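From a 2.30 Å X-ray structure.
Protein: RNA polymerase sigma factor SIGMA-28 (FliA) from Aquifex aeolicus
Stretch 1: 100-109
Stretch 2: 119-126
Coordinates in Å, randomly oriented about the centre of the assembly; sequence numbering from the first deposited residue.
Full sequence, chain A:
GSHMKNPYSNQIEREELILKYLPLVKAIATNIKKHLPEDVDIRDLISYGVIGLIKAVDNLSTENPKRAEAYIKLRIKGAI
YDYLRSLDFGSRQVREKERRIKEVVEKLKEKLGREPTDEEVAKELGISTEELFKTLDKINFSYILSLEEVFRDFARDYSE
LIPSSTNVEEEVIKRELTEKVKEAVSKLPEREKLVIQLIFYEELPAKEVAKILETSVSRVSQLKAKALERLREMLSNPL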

# COMPACT_ATOMS: atom_id res chain seq x y z
N ARG A 100 22.88 -5.90 9.55
CA ARG A 100 24.07 -5.08 9.36
C ARG A 100 23.77 -3.61 9.62
O ARG A 100 24.53 -2.94 10.31
CB ARG A 100 24.63 -5.27 7.95
N ILE A 101 22.65 -3.12 9.08
CA ILE A 101 22.24 -1.73 9.26
C ILE A 101 21.95 -1.38 10.72
O ILE A 101 22.41 -0.35 11.21
CB ILE A 101 21.02 -1.37 8.36
CG1 ILE A 101 21.45 -1.37 6.88
CG2 ILE A 101 20.45 0.01 8.73
CD1 ILE A 101 20.32 -1.07 5.91
N LYS A 102 21.20 -2.22 11.41
CA LYS A 102 20.89 -1.97 12.82
C LYS A 102 22.20 -1.85 13.61
O LYS A 102 22.38 -0.91 14.40
CB LYS A 102 20.03 -3.09 13.40
CG LYS A 102 18.59 -3.07 12.92
CD LYS A 102 17.78 -4.19 13.56
CE LYS A 102 16.33 -4.19 13.08
NZ LYS A 102 15.56 -5.33 13.67
N GLU A 103 23.12 -2.77 13.35
CA GLU A 103 24.42 -2.78 14.02
C GLU A 103 25.16 -1.48 13.77
O GLU A 103 25.60 -0.81 14.71
CB GLU A 103 25.26 -3.98 13.57
CG GLU A 103 24.75 -5.32 14.12
CD GLU A 103 25.62 -6.51 13.72
OE1 GLU A 103 26.74 -6.30 13.19
OE2 GLU A 103 25.18 -7.66 13.94
N VAL A 104 25.28 -1.12 12.49
CA VAL A 104 25.95 0.11 12.10
C VAL A 104 25.32 1.31 12.78
O VAL A 104 26.03 2.15 13.34
CB VAL A 104 25.94 0.29 10.56
CG1 VAL A 104 26.24 1.73 10.18
CG2 VAL A 104 26.97 -0.63 9.94
N VAL A 105 23.99 1.38 12.78
CA VAL A 105 23.29 2.50 13.41
C VAL A 105 23.63 2.58 14.89
O VAL A 105 24.01 3.64 15.37
CB VAL A 105 21.75 2.40 13.24
CG1 VAL A 105 21.08 3.60 13.87
CG2 VAL A 105 21.38 2.33 11.79
N GLU A 106 23.49 1.46 15.59
CA GLU A 106 23.79 1.40 17.02
C GLU A 106 25.25 1.77 17.32
O GLU A 106 25.52 2.48 18.29
CB GLU A 106 23.45 0.02 17.58
N LYS A 107 26.17 1.30 16.48
CA LYS A 107 27.60 1.59 16.65
C LYS A 107 27.89 3.09 16.52
O LYS A 107 28.73 3.63 17.26
CB LYS A 107 28.43 0.80 15.63
N LEU A 108 27.21 3.75 15.59
CA LEU A 108 27.38 5.18 15.37
C LEU A 108 26.68 6.01 16.44
O LEU A 108 27.12 7.12 16.76
CB LEU A 108 26.85 5.58 13.98
CG LEU A 108 27.81 5.52 12.79
CD1 LEU A 108 28.71 4.32 12.91
CD2 LEU A 108 27.02 5.49 11.49
N LYS A 109 25.59 5.48 16.98
CA LYS A 109 24.84 6.16 18.02
C LYS A 109 25.72 6.38 19.26
O LYS A 109 25.79 7.50 19.78
CB LYS A 109 23.58 5.37 18.38
N GLU A 119 23.52 10.11 5.57
CA GLU A 119 24.79 10.20 4.86
C GLU A 119 25.86 9.46 5.65
O GLU A 119 26.73 8.81 5.06
CB GLU A 119 25.21 11.66 4.67
CG GLU A 119 24.12 12.69 4.98
CD GLU A 119 23.06 12.80 3.92
OE1 GLU A 119 23.40 12.76 2.72
OE2 GLU A 119 21.88 12.93 4.28
N GLU A 120 25.78 9.54 6.98
CA GLU A 120 26.75 8.88 7.85
C GLU A 120 26.53 7.37 7.92
O GLU A 120 27.49 6.60 8.05
CB GLU A 120 26.73 9.49 9.26
CG GLU A 120 27.34 10.91 9.34
CD GLU A 120 27.14 11.61 10.69
OE1 GLU A 120 26.19 11.26 11.43
OE2 GLU A 120 27.93 12.54 11.00
N VAL A 121 25.27 6.94 7.82
CA VAL A 121 24.93 5.53 7.86
C VAL A 121 25.43 4.87 6.58
O VAL A 121 26.06 3.82 6.61
CB VAL A 121 23.38 5.31 7.99
CG1 VAL A 121 23.03 3.84 7.79
CG2 VAL A 121 22.88 5.80 9.35
N ALA A 122 25.16 5.52 5.45
CA ALA A 122 25.57 5.01 4.15
C ALA A 122 27.09 4.93 4.05
O ALA A 122 27.63 4.01 3.41
CB ALA A 122 25.01 5.91 3.04
N LYS A 123 27.77 5.87 4.71
CA LYS A 123 29.24 5.91 4.71
C LYS A 123 29.85 4.73 5.47
O LYS A 123 30.75 4.07 4.94
CB LYS A 123 29.76 7.25 5.28
N GLU A 124 29.38 4.46 6.68
CA GLU A 124 29.91 3.32 7.44
C GLU A 124 29.63 1.99 6.74
O GLU A 124 30.28 0.99 7.03
CB GLU A 124 29.34 3.26 8.85
CG GLU A 124 30.35 3.60 9.95
CD GLU A 124 31.55 2.65 10.00
OE1 GLU A 124 31.49 1.63 10.72
OE2 GLU A 124 32.55 2.94 9.31
N LEU A 125 28.65 2.01 5.83
CA LEU A 125 28.26 0.82 5.07
C LEU A 125 29.02 0.72 3.74
O LEU A 125 29.15 -0.36 3.16
CB LEU A 125 26.75 0.83 4.82
CG LEU A 125 25.84 0.48 6.01
CD1 LEU A 125 24.41 0.88 5.75
CD2 LEU A 125 25.95 -1.01 6.32
N GLY A 126 29.55 1.85 3.26
CA GLY A 126 30.28 1.86 2.01
C GLY A 126 29.37 1.85 0.80
O GLY A 126 29.66 1.21 -0.21

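Residues 100-109 are helical throughout, within a helix that extends beyond the stretch at both ends. Their phi/psi values lie mostly near -60/-45, with Leu-108 at -76/-30, and the i to i-4 ladder is regular: Val-104 N lies 2.9 Å from Arg-100 O, Val-105 N 2.8 Å from Ile-101 O, and Leu-108 N 3.0 Å from Val-104 O, each pair a hydrogen bond. The second helix, which begins before the stretch, runs through Leu-125, and its bonding loosens toward that end. Lys-123 N to Glu-119 O is 3.1 Å and Glu-124 N to Glu-120 O is 3.2 Å, whereas the bond from Leu-125 N to Val-121 O, at 3.3 Å, is weak. Gly-126 then leaves helical conformation with phi/psi of 79/37, a positive phi that favours glycine. Its N bonds back to Lys-123 O at 3.0 Å and, weakly, to Ala-122 O at 2.9 Å, which makes the turn a Schellman motif.

The helix axes approach to 9.8 Å, and their N-to-C directions differ by 115°, so the pair is steeply crossed rather than near antiparallel. The backbones are nearest at Val-105 and Val-121, whose CA atoms are 6.5 Å apart, and at Val-104 and Glu-124, with a CA to CA distance of 6.9 Å. Contacting residues on the first helix, Ile-101, Val-104, Val-105 and Leu-108, follow the three- and four-residue spacing that places them along one side of a helix. The second helix answers with Glu-120, Val-121, Glu-124 and Leu-125.

No hydrogen bond links the two stretches; the 365 Å² they bury, summed over both sides, rests on van der Waals packing. Val-104 has its CA-to-CB bond directed toward the other helix and chi1 at 162° (t). CG1 sits 3.7 Å from Glu-124 CB and 4.1 Å from Val-121 O, and CG2 meets Leu-125 CD2 at 3.8 Å. Leu-125 also reaches Ile-101, whose CG1 is 3.9 Å from Leu-125 CD1. The two methyls of this leucine therefore touch residues one turn apart on the first helix.

Leu-108 has the largest covered area of any residue here, 64 Å², and packs against both backbone and side-chain atoms. Its CD2 is 3.6 Å from Glu-120 O and 4.2 Å from Val-121 CA; CD1 makes the closest approach to Glu-124, at 3.5 Å from Glu-124 CG. Glu-124 thus contributes the aliphatic part of its side chain, with CB and CG packed against Leu-108 and CB also against Val-104, although the residue as a whole is exposed. Its chi1 of -110° lies between rotamer wells.

The close backbone approach of Val-105 and Val-121 does not bring their side chains into tight contact. Both CA-to-CB bonds point sideways, and Val-105 CG2 to Val-121 CG2 measures 4.5 Å, a looser apolar contact than those made by Leu-125. Ala-122 points away and adds nothing to the contact.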